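Local coordinates for protein beta-glucanase (Bacteroides thetaiotaomicron, PDB 6EUG) that probably hydrolyses beta-1,3-galactosidic linkages of arabinogalactan through this glycoside hydrolase family 43 domain, one part of a longer protein, at residues Ala45-His53 with Pro112-Phe123; Gly61-Glu72 with Lys105-Lys113. All blocks are in the same frame, centred on the assembly; numbering follows the deposited sequence. Where two conformers were deposited one is given.

Both contacts join the same two blades of the propeller and share the strand 108-117, through Pro112 and Lys113, yet their chemistry changes with position. Interaction 1 (45-53 with 112-123) follows the innermost strands and is largely buried: a lysine among main-chain carbonyls at one end, then aliphatic carbons, then an aromatic cluster. Interaction 2 (61-72 with 105-113) lies towards the sugar-binding end, where a loop leaving strand 56-62 meets the start of strand 108-117; charged groups dominate beside the ligand, and its far margin reaches the surface, with an exposed ion pair. The two meet where His46 O probably accepts a hydrogen bond from Glu62 N.

Interaction 1 of 2, residues Ala45-His53 with Pro112-Phe123; sequences AHGGGILFH and PKVIYNAKTGKF
His53, Tyr116 and Phe123 form an aromatic cluster at one end of this contact. Phe123 presents its edge to the imidazole in a T-shaped pair, the planes 83° apart, with CZ centred over one face of His53 and 3.5 Å from His53 CD2. From the same side of the imidazole plane Tyr116 approaches obliquely: His53 CE1 lies over the phenol face, offset toward the rim and 3.9 Å from Tyr116 CE1. His53 reaches both rings because its CG is anti to the backbone N (chi1 -170°), extending the side chain toward the neighbouring strand.

Aliphatic contact follows. Leu51 sends its CD2 branch to Val114, where the 3.5 Å between Leu51 CD2 and Val114 CG1 is tighter than normal van der Waals contact. Leu51 CD2 also approaches the edge of the Phe123 ring, 4.3 Å from Phe123 CD2.

Family 43 glycoside hydrolases fold as five-bladed beta-propellers, and here the first strands of two successive four-stranded blades run side by side near the central axis. Strands 48-53 and 112-117 are nearly parallel, with axes 6.0 Å apart at closest, yet no backbone hydrogen bond joins them; side chains bridge the gap, meeting each other or, at the glycine end, main-chain carbonyls.

Polar contact gathers at the glycine-rich start. Lys113, bent at chi2 and chi4, turns its end to the corner just before strand 48-53, where NZ makes a weak hydrogen bond of 3.1 Å to Gly47 O. The ammonium also bonds Pro112 O, from above that carbonyl's plane, and weakly Arg111 O, so several main-chain oxygens surround one buried charge. Lys113 CE passes 3.6 Å from Gly48 O, which accepts from Thr322 OG1. Thr216 and Thr322, on the inner strands of two further blades, touch the lysine as well.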
loop_
_atom_site.group_PDB
_atom_site.type_symbol
_atom_site.label_atom_id
_atom_site.label_comp_id
_atom_site.label_asym_id
_atom_site.label_seq_id
_atom_site.Cartn_x
_atom_site.Cartn_y
_atom_site.Cartn_z
ATOM N N ALA A 45 -5.906 -6.699 -11.879
ATOM C CA ALA A 45 -4.915 -5.778 -11.327
ATOM C C ALA A 45 -5.391 -5.288 -9.957
ATOM O O ALA A 45 -5.723 -4.106 -9.761
ATOM C CB ALA A 45 -4.671 -4.597 -12.243
ATOM N N HIS A 46 -5.346 -6.209 -8.999
ATOM C CA HIS A 46 -5.914 -5.969 -7.640
ATOM C C HIS A 46 -4.839 -5.378 -6.676
ATOM O O HIS A 46 -3.635 -5.558 -6.874
ATOM C CB HIS A 46 -6.542 -7.296 -7.114
ATOM C CG HIS A 46 -7.431 -7.983 -8.110
ATOM N ND1 HIS A 46 -8.788 -7.710 -8.249
ATOM C CD2 HIS A 46 -7.123 -8.850 -9.109
ATOM C CE1 HIS A 46 -9.272 -8.412 -9.259
ATOM N NE2 HIS A 46 -8.280 -9.083 -9.820
ATOM N N GLY A 47 -5.265 -4.682 -5.624
ATOM C CA GLY A 47 -4.325 -4.027 -4.718
ATOM C C GLY A 47 -3.387 -3.060 -5.437
ATOM O O GLY A 47 -2.212 -2.933 -5.075
ATOM N N GLY A 48 -3.916 -2.370 -6.451
ATOM C CA GLY A 48 -3.064 -1.688 -7.428
ATOM C C GLY A 48 -2.739 -0.231 -7.141
ATOM O O GLY A 48 -2.992 0.305 -6.054
ATOM N N GLY A 49 -2.089 0.367 -8.116
ATOM C CA GLY A 49 -1.814 1.810 -8.161
ATOM C C GLY A 49 -1.433 2.230 -9.570
ATOM O O GLY A 49 -1.211 1.361 -10.420
ATOM N N ILE A 50 -1.350 3.552 -9.812
ATOM C CA ILE A 50 -1.230 4.108 -11.161
ATOM C C ILE A 50 -0.122 5.172 -11.203
ATOM O O ILE A 50 0.091 5.921 -10.244
ATOM C CB ILE A 50 -2.605 4.670 -11.643
ATOM C CG1 ILE A 50 -3.600 3.511 -11.865
ATOM C CG2 ILE A 50 -2.444 5.517 -12.904
ATOM C CD1 ILE A 50 -5.014 3.935 -12.239
ATOM N N LEU A 51 0.612 5.211 -12.310
ATOM C CA LEU A 51 1.415 6.399 -12.650
ATOM C C LEU A 51 1.211 6.868 -14.099
ATOM O O LEU A 51 0.695 6.121 -14.926
ATOM C CB LEU A 51 2.876 6.132 -12.400
ATOM C CG LEU A 51 3.570 5.064 -13.254
ATOM C CD1 LEU A 51 3.908 5.540 -14.660
ATOM C CD2 LEU A 51 4.864 4.627 -12.584
ATOM N N PHE A 52 1.661 8.096 -14.392
ATOM C CA PHE A 52 1.588 8.695 -15.728
ATOM C C PHE A 52 2.998 8.929 -16.268
ATOM O O PHE A 52 3.813 9.528 -15.584
ATOM C CB PHE A 52 0.848 10.040 -15.663
ATOM C CG PHE A 52 0.508 10.653 -17.032
ATOM C CD1 PHE A 52 -0.578 10.197 -17.778
ATOM C CD2 PHE A 52 1.261 11.716 -17.555
ATOM C CE1 PHE A 52 -0.908 10.774 -19.011
ATOM C CE2 PHE A 52 0.942 12.291 -18.793
ATOM C CZ PHE A 52 -0.134 11.843 -19.508
ATOM N N HIS A 53 3.262 8.485 -17.506
ATOM C CA HIS A 53 4.563 8.682 -18.140
ATOM C C HIS A 53 4.470 8.759 -19.658
ATOM O O HIS A 53 3.860 7.897 -20.292
ATOM C CB HIS A 53 5.527 7.560 -17.758
ATOM C CG HIS A 53 6.940 7.822 -18.172
ATOM N ND1 HIS A 53 7.781 8.629 -17.439
ATOM C CD2 HIS A 53 7.662 7.385 -19.234
ATOM C CE1 HIS A 53 8.966 8.672 -18.031
ATOM N NE2 HIS A 53 8.922 7.924 -19.120
ATOM N N PRO A 112 1.524 -4.097 -5.134
ATOM C CA PRO A 112 2.619 -3.419 -5.813
ATOM C C PRO A 112 2.395 -1.926 -6.031
ATOM O O PRO A 112 1.248 -1.491 -6.246
ATOM C CB PRO A 112 2.649 -4.114 -7.182
ATOM C CG PRO A 112 1.189 -4.445 -7.425
ATOM C CD PRO A 112 0.698 -4.885 -6.066
ATOM N N LYS A 113 3.479 -1.172 -6.044
ATOM C CA LYS A 113 3.471 0.257 -6.386
ATOM C C LYS A 113 4.717 0.577 -7.198
ATOM O O LYS A 113 5.777 0.028 -6.946
ATOM C CB LYS A 113 3.423 1.158 -5.140
ATOM C CG LYS A 113 2.292 0.812 -4.141
ATOM C CD LYS A 113 0.929 1.221 -4.692
ATOM C CE LYS A 113 -0.201 0.754 -3.795
ATOM N NZ LYS A 113 -0.355 -0.759 -3.802
ATOM N N VAL A 114 4.566 1.486 -8.154
ATOM C CA VAL A 114 5.678 1.950 -9.003
ATOM C C VAL A 114 5.806 3.466 -8.934
ATOM O O VAL A 114 4.786 4.181 -9.074
ATOM C CB VAL A 114 5.503 1.491 -10.494
ATOM C CG1 VAL A 114 6.664 1.914 -11.355
ATOM C CG2 VAL A 114 5.358 -0.029 -10.575
ATOM N N ILE A 115 7.059 3.917 -8.793
ATOM C CA ILE A 115 7.440 5.332 -8.829
ATOM C C ILE A 115 8.595 5.582 -9.815
ATOM O O ILE A 115 9.450 4.721 -10.033
ATOM C CB ILE A 115 7.795 5.864 -7.428
ATOM C CG1 ILE A 115 8.953 5.081 -6.785
ATOM C CG2 ILE A 115 6.558 5.902 -6.539
ATOM C CD1 ILE A 115 9.304 5.458 -5.364
ATOM N N TYR A 116 8.613 6.776 -10.412
ATOM C CA TYR A 116 9.660 7.141 -11.366
ATOM C C TYR A 116 10.692 7.958 -10.653
ATOM O O TYR A 116 10.331 8.923 -9.951
ATOM C CB TYR A 116 9.072 7.975 -12.519
ATOM C CG TYR A 116 10.106 8.438 -13.554
ATOM C CD1 TYR A 116 10.741 7.530 -14.390
ATOM C CD2 TYR A 116 10.435 9.795 -13.691
ATOM C CE1 TYR A 116 11.694 7.947 -15.324
ATOM C CE2 TYR A 116 11.376 10.227 -14.624
ATOM C CZ TYR A 116 12.003 9.298 -15.439
ATOM O OH TYR A 116 12.932 9.702 -16.354
ATOM N N ASN A 117 11.967 7.597 -10.818
ATOM C CA ASN A 117 13.046 8.341 -10.183
ATOM C C ASN A 117 13.613 9.281 -11.212
ATOM O O ASN A 117 14.271 8.828 -12.178
ATOM C CB ASN A 117 14.132 7.410 -9.648
ATOM C CG ASN A 117 15.235 8.169 -8.954
ATOM O OD1 ASN A 117 15.898 9.059 -9.543
ATOM N ND2 ASN A 117 15.413 7.885 -7.705
ATOM N N ALA A 118 13.361 10.578 -11.029
ATOM C CA ALA A 118 13.821 11.605 -12.020
ATOM C C ALA A 118 15.346 11.667 -12.177
ATOM O O ALA A 118 15.841 11.863 -13.302
ATOM C CB ALA A 118 13.268 12.977 -11.664
ATOM N N LYS A 119 16.078 11.489 -11.066
ATOM C CA LYS A 119 17.561 11.538 -11.074
ATOM C C LYS A 119 18.245 10.413 -11.873
ATOM O O LYS A 119 19.183 10.685 -12.611
ATOM C CB LYS A 119 18.116 11.539 -9.641
ATOM N N THR A 120 17.802 9.161 -11.682
ATOM C CA THR A 120 18.335 7.996 -12.417
ATOM C C THR A 120 17.640 7.674 -13.748
ATOM O O THR A 120 18.190 6.930 -14.572
ATOM C CB THR A 120 18.262 6.707 -11.575
ATOM O OG1 THR A 120 16.891 6.393 -11.293
ATOM C CG2 THR A 120 19.045 6.866 -10.283
ATOM N N GLY A 121 16.427 8.199 -13.930
ATOM C CA GLY A 121 15.574 7.877 -15.071
ATOM C C GLY A 121 15.013 6.451 -15.034
ATOM O O GLY A 121 14.577 5.943 -16.076
ATOM N N LYS A 122 15.025 5.795 -13.871
ATOM C CA LYS A 122 14.501 4.409 -13.761
ATOM C C LYS A 122 13.106 4.346 -13.140
ATOM O O LYS A 122 12.746 5.205 -12.307
ATOM C CB LYS A 122 15.437 3.573 -12.885
ATOM C CG LYS A 122 16.906 3.582 -13.268
ATOM C CD LYS A 122 17.123 2.978 -14.641
ATOM C CE LYS A 122 18.607 2.729 -14.893
ATOM N NZ LYS A 122 18.857 2.449 -16.332
ATOM N N PHE A 123 12.370 3.276 -13.459
ATOM C CA PHE A 123 11.113 2.944 -12.772
ATOM C C PHE A 123 11.366 1.919 -11.667
ATOM O O PHE A 123 11.969 0.880 -11.907
ATOM C CB PHE A 123 10.091 2.405 -13.759
ATOM C CG PHE A 123 9.711 3.413 -14.809
ATOM C CD1 PHE A 123 10.497 3.562 -15.957
ATOM C CD2 PHE A 123 8.604 4.236 -14.639
ATOM C CE1 PHE A 123 10.163 4.513 -16.924
ATOM C CE2 PHE A 123 8.271 5.190 -15.604
ATOM C CZ PHE A 123 9.041 5.310 -16.743
#

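Interaction 2 of 2, residues Gly61-Glu72 with Lys105-Lys113; sequences GEHRPASGFVTE and KGCIMERPK. With GIM (glucoimidazole), chain B.
Glu62, Arg64 and Glu110 form a salt-bridge network beside the bound glucoimidazole. Glu62 OE1 uses its anti lone pair to accept a main-chain hydrogen bond from Arg111 N at 2.9 Å, tying the backbone between two ligand-pocket residues. Its OE2 is gripped side-on by Arg64 NE and NH1, both descending on one face of the carboxylate while OE2 stays in the guanidinium plane. A bend at chi2 (-71°) brings Arg64 to this position, and NH1 reaches on to Glu110 OE2 in a weak salt bridge of 3.4 Å.

Arg64, itself fixed by Glu62, probably acts as second-shell support for Glu110, whose OE2 a water and the fellow pocket residue Tyr136 also hold. Glu110 OE1 accepts from ligand O4 at 2.6 Å and from O3; Arg111 NH2 donates to ligand O2, and Arg111 NE weakly to O3. Asp214 and Gln320 bind the sugar mimic too.

Apolar contact is lighter. Val70 crosses Ile108 at about a right angle, CG2 lying 3.8 Å from Ile108 CG1, while Pro112 CG packs 3.6 Å from Gly61 CA.

Waters fill in for direct backbone pairing: one joins Thr71 O, Gly106 N and Cys107 O, another Thr71 N and Met109 N. At the exposed margin Lys105 NZ bonds Glu72 O in the carbonyl plane and forms a salt bridge with Glu72 OE2, whose modelled length is doubtfully short.

Strand 122-130 lies alongside, with Leu127 against Met109 and His128 against Glu110, while Ile75 of strand 74-80 packs on Met109 and Pro112 from the blade of strand 56-62.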
loop_
_atom_site.group_PDB
_atom_site.type_symbol
_atom_site.label_atom_id
_atom_site.label_comp_id
_atom_site.label_asym_id
_atom_site.label_seq_id
_atom_site.Cartn_x
_atom_site.Cartn_y
_atom_site.Cartn_z
ATOM N N GLY A 61 -0.952 -4.125 -10.768
ATOM C CA GLY A 61 -1.662 -4.791 -9.667
ATOM C C GLY A 61 -1.381 -6.296 -9.625
ATOM O O GLY A 61 -0.687 -6.858 -10.512
ATOM N N GLU A 62 -1.954 -6.940 -8.608
ATOM C CA GLU A 62 -1.846 -8.406 -8.395
ATOM C C GLU A 62 -2.629 -9.154 -9.476
ATOM O O GLU A 62 -3.803 -8.801 -9.765
ATOM C CB GLU A 62 -2.456 -8.767 -7.055
ATOM C CG GLU A 62 -1.875 -8.052 -5.855
ATOM C CD GLU A 62 -2.830 -7.947 -4.673
ATOM O OE1 GLU A 62 -2.426 -7.332 -3.665
ATOM O OE2 GLU A 62 -3.971 -8.499 -4.742
ATOM N N HIS A 63 -1.986 -10.136 -10.122
ATOM C CA HIS A 63 -2.699 -11.102 -10.942
ATOM C C HIS A 63 -3.231 -12.201 -9.992
ATOM O O HIS A 63 -2.450 -12.934 -9.384
ATOM C CB HIS A 63 -1.759 -11.679 -12.020
ATOM C CG HIS A 63 -2.407 -12.638 -12.940
ATOM N ND1 HIS A 63 -2.873 -13.869 -12.525
ATOM C CD2 HIS A 63 -2.587 -12.595 -14.285
ATOM C CE1 HIS A 63 -3.334 -14.527 -13.575
ATOM N NE2 HIS A 63 -3.203 -13.769 -14.646
ATOM N N ARG A 64 -4.549 -12.232 -9.798
ATOM C CA ARG A 64 -5.172 -13.166 -8.890
ATOM C C ARG A 64 -5.779 -14.346 -9.643
ATOM O O ARG A 64 -6.299 -14.172 -10.751
ATOM C CB ARG A 64 -6.261 -12.499 -8.021
ATOM C CG ARG A 64 -5.755 -11.512 -6.962
ATOM C CD ARG A 64 -5.034 -12.191 -5.808
ATOM N NE ARG A 64 -4.690 -11.233 -4.763
ATOM C CZ ARG A 64 -4.417 -11.543 -3.496
ATOM N NH1 ARG A 64 -4.135 -10.578 -2.630
ATOM N NH2 ARG A 64 -4.461 -12.809 -3.070
ATOM N N PRO A 65 -5.819 -15.525 -8.986
ATOM C CA PRO A 65 -6.439 -16.723 -9.526
ATOM C C PRO A 65 -7.980 -16.748 -9.337
ATOM O O PRO A 65 -8.522 -16.049 -8.463
ATOM C CB PRO A 65 -5.738 -17.825 -8.724
ATOM C CG PRO A 65 -5.521 -17.254 -7.402
ATOM C CD PRO A 65 -5.150 -15.807 -7.691
ATOM N N ALA A 66 -8.672 -17.562 -10.143
ATOM C CA ALA A 66 -10.128 -17.762 -10.038
ATOM C C ALA A 66 -10.489 -18.667 -8.876
ATOM O O ALA A 66 -11.613 -18.583 -8.372
ATOM C CB ALA A 66 -10.699 -18.340 -11.332
ATOM N N SER A 67 -9.534 -19.484 -8.427
ATOM C CA SER A 67 -9.709 -20.371 -7.260
ATOM C C SER A 67 -8.388 -20.373 -6.464
ATOM O O SER A 67 -7.326 -20.381 -7.085
ATOM C CB SER A 67 -10.079 -21.791 -7.766
ATOM O OG SER A 67 -10.166 -22.693 -6.683
ATOM N N GLY A 68 -8.456 -20.321 -5.122
ATOM C CA GLY A 68 -7.284 -20.135 -4.252
ATOM C C GLY A 68 -6.973 -18.630 -4.144
ATOM O O GLY A 68 -7.779 -17.797 -4.589
ATOM N N PHE A 69 -5.789 -18.299 -3.635
ATOM C CA PHE A 69 -5.391 -16.884 -3.418
ATOM C C PHE A 69 -3.987 -16.466 -3.827
ATOM O O PHE A 69 -3.756 -15.279 -4.108
ATOM C CB PHE A 69 -5.648 -16.461 -1.943
ATOM C CG PHE A 69 -4.824 -17.220 -0.911
ATOM C CD1 PHE A 69 -5.229 -18.467 -0.455
ATOM C CD2 PHE A 69 -3.688 -16.648 -0.358
ATOM C CE1 PHE A 69 -4.476 -19.155 0.488
ATOM C CE2 PHE A 69 -2.944 -17.316 0.603
ATOM C CZ PHE A 69 -3.327 -18.568 1.008
ATOM N N VAL A 70 -3.036 -17.388 -3.824
ATOM C CA VAL A 70 -1.649 -17.033 -4.209
ATOM C C VAL A 70 -1.525 -16.893 -5.741
ATOM O O VAL A 70 -2.039 -17.718 -6.469
ATOM C CB VAL A 70 -0.631 -18.077 -3.668
ATOM C CG1 VAL A 70 0.801 -17.734 -4.096
ATOM C CG2 VAL A 70 -0.736 -18.196 -2.156
ATOM N N THR A 71 -0.857 -15.826 -6.210
ATOM C CA THR A 71 -0.684 -15.638 -7.641
ATOM C C THR A 71 -0.001 -16.834 -8.293
ATOM O O THR A 71 0.953 -17.437 -7.724
ATOM C CB THR A 71 0.079 -14.317 -7.982
ATOM O OG1 THR A 71 -0.012 -14.039 -9.402
ATOM C CG2 THR A 71 1.548 -14.380 -7.563
ATOM N N GLU A 72 -0.456 -17.127 -9.509
ATOM C CA GLU A 72 0.230 -18.027 -10.426
ATOM C C GLU A 72 1.286 -17.331 -11.326
ATOM O O GLU A 72 2.072 -18.027 -12.032
ATOM C CB GLU A 72 -0.796 -18.764 -11.312
ATOM C CG GLU A 72 -1.678 -19.782 -10.597
ATOM C CD GLU A 72 -1.075 -21.169 -10.441
ATOM O OE1 GLU A 72 -1.508 -21.910 -9.534
ATOM O OE2 GLU A 72 -0.178 -21.555 -11.220
ATOM N N LYS A 105 8.011 -19.117 -8.025
ATOM C CA LYS A 105 6.581 -19.460 -8.106
ATOM C C LYS A 105 6.153 -20.192 -6.822
ATOM O O LYS A 105 6.844 -21.127 -6.351
ATOM C CB LYS A 105 6.257 -20.321 -9.339
ATOM C CG LYS A 105 4.771 -20.378 -9.686
ATOM C CD LYS A 105 4.469 -21.391 -10.761
ATOM C CE LYS A 105 3.025 -21.880 -10.668
ATOM N NZ LYS A 105 2.243 -21.139 -11.661
ATOM N N GLY A 106 5.021 -19.760 -6.277
ATOM C CA GLY A 106 4.550 -20.173 -4.956
ATOM C C GLY A 106 4.672 -19.092 -3.898
ATOM O O GLY A 106 4.008 -19.180 -2.858
ATOM N N CYS A 107 5.514 -18.072 -4.144
ATOM C CA CYS A 107 5.571 -16.892 -3.242
ATOM C C CYS A 107 4.298 -16.016 -3.334
ATOM O O CYS A 107 3.549 -16.055 -4.322
ATOM C CB CYS A 107 6.834 -16.070 -3.524
ATOM S SG CYS A 107 6.715 -15.028 -5.001
ATOM N N ILE A 108 4.040 -15.222 -2.288
ATOM C CA ILE A 108 2.939 -14.243 -2.300
ATOM C C ILE A 108 3.511 -12.872 -2.697
ATOM O O ILE A 108 4.521 -12.447 -2.133
ATOM C CB ILE A 108 2.280 -14.172 -0.898
ATOM C CG1 ILE A 108 1.489 -15.466 -0.612
ATOM C CG2 ILE A 108 1.412 -12.949 -0.690
ATOM C CD1 ILE A 108 1.128 -15.609 0.854
ATOM N N MET A 109 2.867 -12.223 -3.662
ATOM C CA MET A 109 3.232 -10.896 -4.136
ATOM C C MET A 109 1.969 -10.034 -4.083
ATOM O O MET A 109 1.016 -10.292 -4.834
ATOM C CB MET A 109 3.737 -11.015 -5.574
ATOM C CG MET A 109 5.036 -11.800 -5.714
ATOM S SD MET A 109 5.392 -11.983 -7.457
ATOM C CE MET A 109 7.108 -11.509 -7.595
ATOM N N GLU A 110 1.959 -9.035 -3.183
ATOM C CA GLU A 110 0.794 -8.154 -2.939
ATOM C C GLU A 110 1.103 -6.649 -2.945
ATOM O O GLU A 110 2.236 -6.215 -2.677
ATOM C CB GLU A 110 0.089 -8.510 -1.617
ATOM C CG GLU A 110 -0.561 -9.888 -1.655
ATOM C CD GLU A 110 -1.246 -10.327 -0.366
ATOM O OE1 GLU A 110 -1.213 -9.586 0.660
ATOM O OE2 GLU A 110 -1.799 -11.470 -0.364
ATOM N N ARG A 111 0.078 -5.891 -3.319
ATOM C CA ARG A 111 0.058 -4.443 -3.193
ATOM C C ARG A 111 1.239 -3.742 -3.857
ATOM O O ARG A 111 1.838 -2.833 -3.288
ATOM C CB ARG A 111 -0.169 -4.030 -1.723
ATOM C CG ARG A 111 -1.534 -4.429 -1.181
ATOM C CD ARG A 111 -1.894 -3.846 0.195
ATOM N NE ARG A 111 -3.196 -4.364 0.631
ATOM C CZ ARG A 111 -4.390 -3.911 0.228
ATOM N NH1 ARG A 111 -4.509 -2.844 -0.543
ATOM N NH2 ARG A 111 -5.519 -4.504 0.651
ATOM N N PRO A 112 1.524 -4.097 -5.134
ATOM C CA PRO A 112 2.619 -3.419 -5.813
ATOM C C PRO A 112 2.395 -1.926 -6.031
ATOM O O PRO A 112 1.248 -1.491 -6.246
ATOM C CB PRO A 112 2.649 -4.114 -7.182
ATOM C CG PRO A 112 1.189 -4.445 -7.425
ATOM C CD PRO A 112 0.698 -4.885 -6.066
ATOM N N LYS A 113 3.479 -1.172 -6.044
ATOM C CA LYS A 113 3.471 0.257 -6.386
ATOM C C LYS A 113 4.717 0.577 -7.198
ATOM O O LYS A 113 5.777 0.028 -6.946
ATOM C CB LYS A 113 3.423 1.158 -5.140
ATOM C CG LYS A 113 2.292 0.812 -4.141
ATOM C CD LYS A 113 0.929 1.221 -4.692
ATOM C CE LYS A 113 -0.201 0.754 -3.795
ATOM N NZ LYS A 113 -0.355 -0.759 -3.802
HETATM C C1 GIM B . -5.315 -8.224 4.185
HETATM C C2 GIM B . -4.578 -7.341 3.254
HETATM N N10 GIM B . -5.653 -9.506 3.961
HETATM C C3 GIM B . -4.583 -7.957 1.843
HETATM C C4 GIM B . -4.264 -9.478 1.949
HETATM C C5 GIM B . -5.397 -10.217 2.677
HETATM C C6 GIM B . -5.100 -11.698 2.905
HETATM C C7 GIM B . -6.330 -8.946 5.996
HETATM C C8 GIM B . -6.299 -9.966 5.066
HETATM N N1 GIM B . -5.721 -7.879 5.433
HETATM O O3 GIM B . -3.589 -7.334 1.015
HETATM O O2 GIM B . -5.087 -5.989 3.404
HETATM O O4 GIM B . -2.997 -9.763 2.595
HETATM O O6 GIM B . -4.048 -11.857 3.852
HETATM O O HOH W 1 -1.630 -13.567 -2.243
HETATM O O HOH W 2 3.616 -17.354 -6.749
HETATM O O HOH W 3 0.080 -13.397 -4.460
#